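PDB 3CTK: rRNA N-glycosidase, which is a member of the ribosome-inactivating protein family, with a fold that combines a mixed beta sheet and many helices. Local coordinates for residues G73-W78 against P100-R105; I139-G144 against G149-K154; S202-K207 against T213-A218. One frame throughout, in Å; residues are numbered along the deposited sequence.

Contact 1. Residues G73-W78 against P100-R105; sequences GYQDKW and PGVTNR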
loop_
_atom_site.group_PDB
_atom_site.type_symbol
_atom_site.label_atom_id
_atom_site.label_comp_id
_atom_site.label_asym_id
_atom_site.label_seq_id
_atom_site.Cartn_x
_atom_site.Cartn_y
_atom_site.Cartn_z
ATOM N N GLY A 73 0.277 10.165 -3.243
ATOM C CA GLY A 73 -0.809 11.124 -3.341
ATOM C C GLY A 73 -1.955 10.570 -4.157
ATOM O O GLY A 73 -1.950 9.395 -4.525
ATOM N N TYR A 74 -2.948 11.404 -4.436
ATOM C CA TYR A 74 -4.093 10.970 -5.221
ATOM C C TYR A 74 -4.741 12.149 -5.916
ATOM O O TYR A 74 -4.430 13.306 -5.631
ATOM C CB TYR A 74 -5.138 10.290 -4.327
ATOM C CG TYR A 74 -5.719 11.195 -3.256
ATOM C CD1 TYR A 74 -5.104 11.318 -2.009
ATOM C CD2 TYR A 74 -6.868 11.953 -3.502
ATOM C CE1 TYR A 74 -5.615 12.172 -1.032
ATOM C CE2 TYR A 74 -7.388 12.815 -2.530
ATOM C CZ TYR A 74 -6.756 12.918 -1.299
ATOM O OH TYR A 74 -7.254 13.774 -0.340
ATOM N N GLN A 75 -5.639 11.847 -6.841
ATOM C CA GLN A 75 -6.362 12.884 -7.555
ATOM C C GLN A 75 -7.849 12.626 -7.356
ATOM O O GLN A 75 -8.330 11.513 -7.575
ATOM C CB GLN A 75 -6.029 12.848 -9.047
ATOM C CG GLN A 75 -6.754 13.907 -9.871
ATOM C CD GLN A 75 -6.522 13.739 -11.358
ATOM O OE1 GLN A 75 -5.481 14.129 -11.886
ATOM N NE2 GLN A 75 -7.491 13.142 -12.042
ATOM N N ASP A 76 -8.568 13.645 -6.905
ATOM C CA ASP A 76 -10.006 13.519 -6.714
ATOM C C ASP A 76 -10.641 14.696 -7.444
ATOM O O ASP A 76 -10.099 15.158 -8.453
ATOM C CB ASP A 76 -10.362 13.502 -5.215
ATOM C CG ASP A 76 -10.225 14.860 -4.542
ATOM O OD1 ASP A 76 -9.354 15.663 -4.935
ATOM O OD2 ASP A 76 -10.992 15.110 -3.590
ATOM N N LYS A 77 -11.780 15.177 -6.963
ATOM C CA LYS A 77 -12.428 16.304 -7.620
ATOM C C LYS A 77 -12.803 17.407 -6.643
ATOM O O LYS A 77 -13.018 17.160 -5.459
ATOM C CB LYS A 77 -13.694 15.842 -8.350
ATOM C CG LYS A 77 -13.511 14.603 -9.205
ATOM C CD LYS A 77 -13.988 14.826 -10.628
ATOM C CE LYS A 77 -12.820 14.929 -11.589
ATOM N NZ LYS A 77 -13.264 15.125 -12.997
ATOM N N TRP A 78 -12.845 18.631 -7.150
ATOM C CA TRP A 78 -13.251 19.786 -6.360
ATOM C C TRP A 78 -13.842 20.819 -7.303
ATOM O O TRP A 78 -13.191 21.255 -8.250
ATOM C CB TRP A 78 -12.089 20.419 -5.591
ATOM C CG TRP A 78 -12.482 21.765 -5.029
ATOM C CD1 TRP A 78 -12.220 22.991 -5.576
ATOM C CD2 TRP A 78 -13.316 22.010 -3.885
ATOM N NE1 TRP A 78 -12.843 23.981 -4.850
ATOM C CE2 TRP A 78 -13.521 23.408 -3.808
ATOM C CE3 TRP A 78 -13.912 21.184 -2.922
ATOM C CZ2 TRP A 78 -14.299 24.000 -2.806
ATOM C CZ3 TRP A 78 -14.688 21.775 -1.922
ATOM C CH2 TRP A 78 -14.872 23.171 -1.874
ATOM N N PRO A 100 -0.454 15.676 -14.618
ATOM C CA PRO A 100 -0.064 16.840 -15.417
ATOM C C PRO A 100 -1.217 17.768 -15.787
ATOM O O PRO A 100 -2.302 17.318 -16.153
ATOM C CB PRO A 100 0.594 16.208 -16.641
ATOM C CG PRO A 100 -0.165 14.918 -16.797
ATOM C CD PRO A 100 -0.246 14.425 -15.369
ATOM N N GLY A 101 -0.975 19.069 -15.673
ATOM C CA GLY A 101 -1.991 20.041 -16.024
ATOM C C GLY A 101 -2.981 20.399 -14.935
ATOM O O GLY A 101 -3.672 21.407 -15.048
ATOM N N VAL A 102 -3.070 19.579 -13.890
ATOM C CA VAL A 102 -3.994 19.854 -12.787
ATOM C C VAL A 102 -3.396 20.986 -11.948
ATOM O O VAL A 102 -2.333 20.823 -11.349
ATOM C CB VAL A 102 -4.199 18.587 -11.916
ATOM C CG1 VAL A 102 -5.147 18.887 -10.756
ATOM C CG2 VAL A 102 -4.757 17.457 -12.782
ATOM N N THR A 103 -4.077 22.132 -11.909
ATOM C CA THR A 103 -3.571 23.292 -11.179
ATOM C C THR A 103 -3.906 23.372 -9.694
ATOM O O THR A 103 -3.195 24.037 -8.938
ATOM C CB THR A 103 -4.011 24.603 -11.858
ATOM O OG1 THR A 103 -5.440 24.672 -11.892
ATOM C CG2 THR A 103 -3.469 24.661 -13.279
ATOM N N ASN A 104 -4.990 22.723 -9.276
ATOM C CA ASN A 104 -5.357 22.717 -7.864
ATOM C C ASN A 104 -4.505 21.602 -7.271
ATOM O O ASN A 104 -4.905 20.441 -7.288
ATOM C CB ASN A 104 -6.844 22.383 -7.677
ATOM C CG ASN A 104 -7.278 22.444 -6.217
ATOM O OD1 ASN A 104 -6.444 22.500 -5.309
ATOM N ND2 ASN A 104 -8.589 22.426 -5.985
ATOM N N ARG A 105 -3.324 21.960 -6.777
ATOM C CA ARG A 105 -2.401 20.987 -6.201
ATOM C C ARG A 105 -2.184 21.297 -4.725
ATOM O O ARG A 105 -1.784 22.401 -4.354
ATOM C CB ARG A 105 -1.071 21.019 -6.963
ATOM C CG ARG A 105 -1.241 20.875 -8.479
ATOM C CD ARG A 105 0.084 20.995 -9.237
ATOM N NE ARG A 105 0.893 19.774 -9.212
ATOM C CZ ARG A 105 0.644 18.683 -9.937
ATOM N NH1 ARG A 105 -0.403 18.640 -10.754
ATOM N NH2 ARG A 105 1.459 17.637 -9.857
HETATM O O HOH W 1 -10.251 21.445 -8.413
#
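Asn104 lays its amide nitrogen ND2 obliquely against the indole of Trp78, 3.7 Å from CD1. The amide and ring planes stand almost perpendicular, 87° apart. CG of Asn104 lies opposite its backbone N (chi1 -177°), which carries the amide across to strand 70-78. A water lies between the same two residues. It accepts from ND2 of Asn104 at 3.1 Å and lies 3.0 Å from the carbonyl O of Trp78, to which it can donate. The water also sits in the plane of the indole, at its edge.

The strand belongs to the mixed sheet of the ribosome-inactivating protein fold. Residues 100-105 run from the loop after helix 92-97 into strand 105-108, an outermost strand of that sheet. The second touch lies further back on the strand. The extended chain of Gln75 brings OE1 within 3.5 Å of CG2 of Val102, a polar atom against a methyl group. No direct hydrogen bond joins the two segments. The loop is braced from its own side: NH1 of Arg105 donates to Val102 O at 3.0 Å, nearly straight at 168° and on a lone pair. The same guanidinium also bonds to the carbonyls of Thr95, Leu98 and Phe99.

Contact 2. Residues I139-G144 against G149-K154; sequences IEAIHG and GQEIAK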
loop_
_atom_site.group_PDB
_atom_site.type_symbol
_atom_site.label_atom_id
_atom_site.label_comp_id
_atom_site.label_asym_id
_atom_site.label_seq_id
_atom_site.Cartn_x
_atom_site.Cartn_y
_atom_site.Cartn_z
ATOM N N ILE A 139 -13.551 7.605 1.462
ATOM C CA ILE A 139 -13.486 8.331 0.195
ATOM C C ILE A 139 -14.632 9.343 0.149
ATOM O O ILE A 139 -14.452 10.489 -0.262
ATOM C CB ILE A 139 -13.584 7.357 -1.008
ATOM C CG1 ILE A 139 -12.343 6.461 -1.037
ATOM C CG2 ILE A 139 -13.728 8.135 -2.317
ATOM C CD1 ILE A 139 -12.347 5.409 -2.134
ATOM N N GLU A 140 -15.811 8.917 0.585
ATOM C CA GLU A 140 -16.980 9.791 0.611
ATOM C C GLU A 140 -16.759 10.995 1.520
ATOM O O GLU A 140 -17.309 12.071 1.288
ATOM C CB GLU A 140 -18.201 9.016 1.111
ATOM C CG GLU A 140 -18.929 8.246 0.036
ATOM C CD GLU A 140 -19.779 9.150 -0.829
ATOM O OE1 GLU A 140 -20.418 8.640 -1.769
ATOM O OE2 GLU A 140 -19.813 10.370 -0.567
ATOM N N ALA A 141 -15.949 10.810 2.553
ATOM C CA ALA A 141 -15.689 11.880 3.507
ATOM C C ALA A 141 -14.757 12.979 3.003
ATOM O O ALA A 141 -14.784 14.093 3.526
ATOM C CB ALA A 141 -15.136 11.289 4.802
ATOM N N ILE A 142 -13.947 12.677 1.990
ATOM C CA ILE A 142 -12.996 13.657 1.469
ATOM C C ILE A 142 -13.214 14.071 0.017
ATOM O O ILE A 142 -12.815 15.161 -0.387
ATOM C CB ILE A 142 -11.549 13.131 1.573
ATOM C CG1 ILE A 142 -11.368 11.932 0.635
ATOM C CG2 ILE A 142 -11.234 12.755 3.013
ATOM C CD1 ILE A 142 -9.950 11.385 0.582
ATOM N N HIS A 143 -13.836 13.200 -0.766
ATOM C CA HIS A 143 -14.061 13.485 -2.176
ATOM C C HIS A 143 -14.925 14.725 -2.418
ATOM O O HIS A 143 -16.062 14.796 -1.958
ATOM C CB HIS A 143 -14.701 12.275 -2.854
ATOM C CG HIS A 143 -14.735 12.369 -4.346
ATOM N ND1 HIS A 143 -13.788 11.776 -5.152
ATOM C CD2 HIS A 143 -15.592 13.006 -5.178
ATOM C CE1 HIS A 143 -14.060 12.041 -6.416
ATOM N NE2 HIS A 143 -15.149 12.786 -6.460
ATOM N N GLY A 144 -14.373 15.698 -3.137
ATOM C CA GLY A 144 -15.113 16.913 -3.442
ATOM C C GLY A 144 -15.394 17.818 -2.257
ATOM O O GLY A 144 -16.238 18.714 -2.340
ATOM N N GLY A 149 -7.239 17.689 6.982
ATOM C CA GLY A 149 -6.122 16.809 7.272
ATOM C C GLY A 149 -6.449 15.514 7.987
ATOM O O GLY A 149 -5.932 14.455 7.620
ATOM N N GLN A 150 -7.294 15.584 9.010
ATOM C CA GLN A 150 -7.652 14.392 9.770
ATOM C C GLN A 150 -8.370 13.331 8.939
ATOM O O GLN A 150 -8.028 12.148 9.006
ATOM C CB GLN A 150 -8.507 14.772 10.981
ATOM C CG GLN A 150 -9.045 13.585 11.760
ATOM C CD GLN A 150 -9.740 13.997 13.045
ATOM O OE1 GLN A 150 -10.379 15.046 13.108
ATOM N NE2 GLN A 150 -9.634 13.161 14.069
ATOM N N GLU A 151 -9.357 13.749 8.155
ATOM C CA GLU A 151 -10.104 12.808 7.331
ATOM C C GLU A 151 -9.246 12.208 6.224
ATOM O O GLU A 151 -9.373 11.023 5.901
ATOM C CB GLU A 151 -11.332 13.491 6.728
ATOM C CG GLU A 151 -12.378 13.859 7.762
ATOM C CD GLU A 151 -12.861 12.651 8.539
ATOM O OE1 GLU A 151 -13.415 11.725 7.910
ATOM O OE2 GLU A 151 -12.681 12.625 9.776
ATOM N N ILE A 152 -8.372 13.025 5.645
ATOM C CA ILE A 152 -7.498 12.556 4.579
ATOM C C ILE A 152 -6.478 11.556 5.125
ATOM O O ILE A 152 -6.135 10.582 4.453
ATOM C CB ILE A 152 -6.786 13.742 3.892
ATOM C CG1 ILE A 152 -7.824 14.585 3.146
ATOM C CG2 ILE A 152 -5.734 13.235 2.917
ATOM C CD1 ILE A 152 -7.294 15.912 2.608
ATOM N N ALA A 153 -5.998 11.788 6.343
ATOM C CA ALA A 153 -5.036 10.865 6.938
ATOM C C ALA A 153 -5.702 9.503 7.137
ATOM O O ALA A 153 -5.068 8.462 6.955
ATOM C CB ALA A 153 -4.525 11.409 8.279
ATOM N N LYS A 154 -6.980 9.504 7.507
ATOM C CA LYS A 154 -7.704 8.250 7.711
ATOM C C LYS A 154 -7.803 7.493 6.390
ATOM O O LYS A 154 -7.634 6.277 6.347
ATOM C CB LYS A 154 -9.102 8.522 8.266
ATOM C CG LYS A 154 -9.100 9.015 9.709
ATOM C CD LYS A 154 -10.501 9.343 10.216
ATOM C CE LYS A 154 -11.382 8.105 10.300
ATOM N NZ LYS A 154 -11.634 7.476 8.969
#
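Ile142 and Glu151 cross at a slant, with methyl CG2 of Ile142 as the point of touch. This methyl lies 3.8 Å from CB of Glu151. It also approaches the backbone C of Glu151, so it rests on the start of the side chain and on the main chain beside it. The same methyl meets CG1 of Ile152 at 3.9 Å. One branch of Ile142 therefore touches two successive residues of helix 149-168. In Ile142, CG1 sits between the backbone N and the carbonyl carbon (chi1 67°), while CG2 lies beside the N and faces the second helix.

Glu151 reaches Ala141 by folding back. Its chain bends at chi2 (-58°), and OE1 comes to 3.6 Å from CB of Ala141. The carboxylate oxygen thus meets a methyl group of the first segment.

The contact joins two consecutive helices, 132-142 and 149-168, across the short loop between them. Ile142 and Ile152 are buried, and both also touch Tyr74 of strand 70-78. Ile142 packs on Phe155 as well, one turn further along the second helix. Asn148 bonds through OD1 to the backbone N of Glu151, near the start of that helix.

No hydrogen bond crosses between the segments. The pairing is mainly apolar, with the partly exposed Glu151 contributing its CB and one carboxylate oxygen. It rests on the fit of small and branched side chains, and the one acidic group takes part by van der Waals contact with Ala141.

Contact 3. Residues S202-K207 against T213-A218; sequences SDAIHK and TTINPA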
loop_
_atom_site.group_PDB
_atom_site.type_symbol
_atom_site.label_atom_id
_atom_site.label_comp_id
_atom_site.label_asym_id
_atom_site.label_seq_id
_atom_site.Cartn_x
_atom_site.Cartn_y
_atom_site.Cartn_z
ATOM N N SER A 202 12.720 -8.347 3.370
ATOM C CA SER A 202 13.215 -8.422 1.998
ATOM C C SER A 202 14.736 -8.564 1.948
ATOM O O SER A 202 15.269 -9.363 1.172
ATOM C CB SER A 202 12.774 -7.183 1.209
ATOM O OG SER A 202 11.357 -7.135 1.090
ATOM N N ASP A 203 15.438 -7.800 2.779
ATOM C CA ASP A 203 16.897 -7.881 2.804
ATOM C C ASP A 203 17.352 -9.254 3.295
ATOM O O ASP A 203 18.345 -9.796 2.812
ATOM C CB ASP A 203 17.492 -6.791 3.705
ATOM C CG ASP A 203 17.326 -5.395 3.127
ATOM O OD1 ASP A 203 17.327 -5.255 1.882
ATOM O OD2 ASP A 203 17.210 -4.433 3.916
ATOM N N ALA A 204 16.623 -9.812 4.257
ATOM C CA ALA A 204 16.957 -11.126 4.803
ATOM C C ALA A 204 16.841 -12.205 3.730
ATOM O O ALA A 204 17.683 -13.098 3.635
ATOM C CB ALA A 204 16.035 -11.455 5.965
ATOM N N ILE A 205 15.784 -12.128 2.930
ATOM C CA ILE A 205 15.587 -13.112 1.876
ATOM C C ILE A 205 16.666 -12.949 0.812
ATOM O O ILE A 205 17.188 -13.934 0.297
ATOM C CB ILE A 205 14.169 -12.992 1.269
ATOM C CG1 ILE A 205 13.139 -13.343 2.351
ATOM C CG2 ILE A 205 14.021 -13.939 0.065
ATOM C CD1 ILE A 205 11.683 -13.183 1.934
ATOM N N HIS A 206 17.022 -11.708 0.492
ATOM C CA HIS A 206 18.070 -11.472 -0.497
ATOM C C HIS A 206 19.400 -12.048 -0.020
ATOM O O HIS A 206 20.154 -12.635 -0.798
ATOM C CB HIS A 206 18.249 -9.978 -0.757
ATOM C CG HIS A 206 17.340 -9.438 -1.814
ATOM N ND1 HIS A 206 16.309 -8.565 -1.539
ATOM C CD2 HIS A 206 17.322 -9.632 -3.152
ATOM C CE1 HIS A 206 15.697 -8.243 -2.665
ATOM N NE2 HIS A 206 16.293 -8.876 -3.658
ATOM N N LYS A 207 19.688 -11.871 1.262
ATOM C CA LYS A 207 20.937 -12.368 1.829
ATOM C C LYS A 207 21.009 -13.895 1.800
ATOM O O LYS A 207 22.095 -14.468 1.713
ATOM C CB LYS A 207 21.095 -11.869 3.271
ATOM C CG LYS A 207 22.411 -12.271 3.921
ATOM C CD LYS A 207 22.496 -11.789 5.364
ATOM C CE LYS A 207 23.784 -12.259 6.020
ATOM N NZ LYS A 207 23.837 -11.909 7.467
ATOM N N THR A 213 17.605 -21.019 1.699
ATOM C CA THR A 213 17.133 -21.874 2.771
ATOM C C THR A 213 17.326 -21.129 4.084
ATOM O O THR A 213 16.388 -20.533 4.614
ATOM C CB THR A 213 17.887 -23.225 2.821
ATOM O OG1 THR A 213 19.298 -22.993 2.886
ATOM C CG2 THR A 213 17.570 -24.056 1.589
ATOM N N THR A 214 18.552 -21.134 4.587
ATOM C CA THR A 214 18.868 -20.482 5.853
ATOM C C THR A 214 18.835 -18.954 5.851
ATOM O O THR A 214 19.349 -18.305 4.937
ATOM C CB THR A 214 20.256 -20.931 6.350
ATOM O OG1 THR A 214 20.271 -22.358 6.477
ATOM C CG2 THR A 214 20.571 -20.311 7.708
ATOM N N ILE A 215 18.222 -18.398 6.894
ATOM C CA ILE A 215 18.130 -16.951 7.096
ATOM C C ILE A 215 18.850 -16.676 8.415
ATOM O O ILE A 215 18.359 -17.049 9.484
ATOM C CB ILE A 215 16.659 -16.467 7.223
ATOM C CG1 ILE A 215 15.957 -16.551 5.864
ATOM C CG2 ILE A 215 16.628 -15.026 7.748
ATOM C CD1 ILE A 215 14.490 -16.130 5.896
ATOM N N ASN A 216 20.017 -16.043 8.333
ATOM C CA ASN A 216 20.810 -15.743 9.521
ATOM C C ASN A 216 21.524 -14.397 9.392
ATOM O O ASN A 216 22.188 -14.143 8.393
ATOM C CB ASN A 216 21.847 -16.849 9.737
ATOM C CG ASN A 216 22.563 -16.720 11.061
ATOM O OD1 ASN A 216 21.937 -16.733 12.117
ATOM N ND2 ASN A 216 23.882 -16.600 11.012
ATOM N N PRO A 217 21.388 -13.510 10.399
ATOM C CA PRO A 217 20.628 -13.648 11.648
ATOM C C PRO A 217 19.150 -13.868 11.358
ATOM O O PRO A 217 18.657 -13.492 10.295
ATOM C CB PRO A 217 20.864 -12.313 12.351
ATOM C CG PRO A 217 22.206 -11.890 11.835
ATOM C CD PRO A 217 22.099 -12.220 10.372
ATOM N N ALA A 218 18.444 -14.458 12.315
ATOM C CA ALA A 218 17.023 -14.741 12.150
ATOM C C ALA A 218 16.135 -13.501 12.241
ATOM O O ALA A 218 16.484 -12.515 12.885
ATOM C CB ALA A 218 16.585 -15.762 13.196
#
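Lys207 supplies the polar part of this contact. Its NZ donates a hydrogen bond to the backbone O of Asn216, 2.9 Å away. The nitrogen lies in the carbonyl plane, on a lone pair, with a C=O...N angle of 136°. Every torsion of the side chain is close to 180°, from chi1 at -177° outward. The fully stretched chain can therefore span from the helix to the corner of the strand. The acceptor is a main-chain carbonyl; the CB of Asn216 points away from the helix.

Van der Waals contacts accompany this bond. CE of Lys207 lies 3.4 Å from the same Asn216 O. NZ of Lys207 also comes to 3.4 Å from CD of Pro217; the two side chains run at about a right angle to each other. The peptide bond before Pro217 is cis, and the chain turns a corner at Asn216 and Pro217. Lys207 thus bonds to the main chain at the bend.

The apolar part is a single pair. CB of Ala204 meets CG2 of Ile215 at 4.0 Å. With chi1 at -71°, it is the CG2 branch of Ile215 that reaches the alanine. Ala204 and Lys207 are three residues apart, so both lie on the helix face that looks at the strand. Ile215 is buried, whereas Lys207 and Pro217 are exposed.

Helix 198-208 is joined here to the start of strand 214-222, in the C-terminal part of the chain. Cys212, just before the strand, is disulfide-bonded to Cys32. The strand pairs with strand 228-233 as a two-stranded antiparallel sheet, where Ile215 touches Val231. On the helix, Ser202 and Ile205 touch Leu244, near the C terminus.

In the fold
From the N terminus, contact 1 comes first. It closes the chain from strand 70-78 through strand 81-88 and helix 92-97, and ties the loop before strand 105-108 to the mixed sheet. Contact 2 closes the short loop between helices 132-142 and 149-168. Contact 3 closes the turn from helix 198-208 into the two-stranded sheet. The three follow in series; none nests in or crosses another. Contacts 1 and 2 adjoin, with centres about 15 Å apart. Residues of 73-78 touch both 139-144 and 149-154, which joins the sheet to the helices. Contact 3 lies across the chain's centre, its centre about 41 Å from that of contact 1.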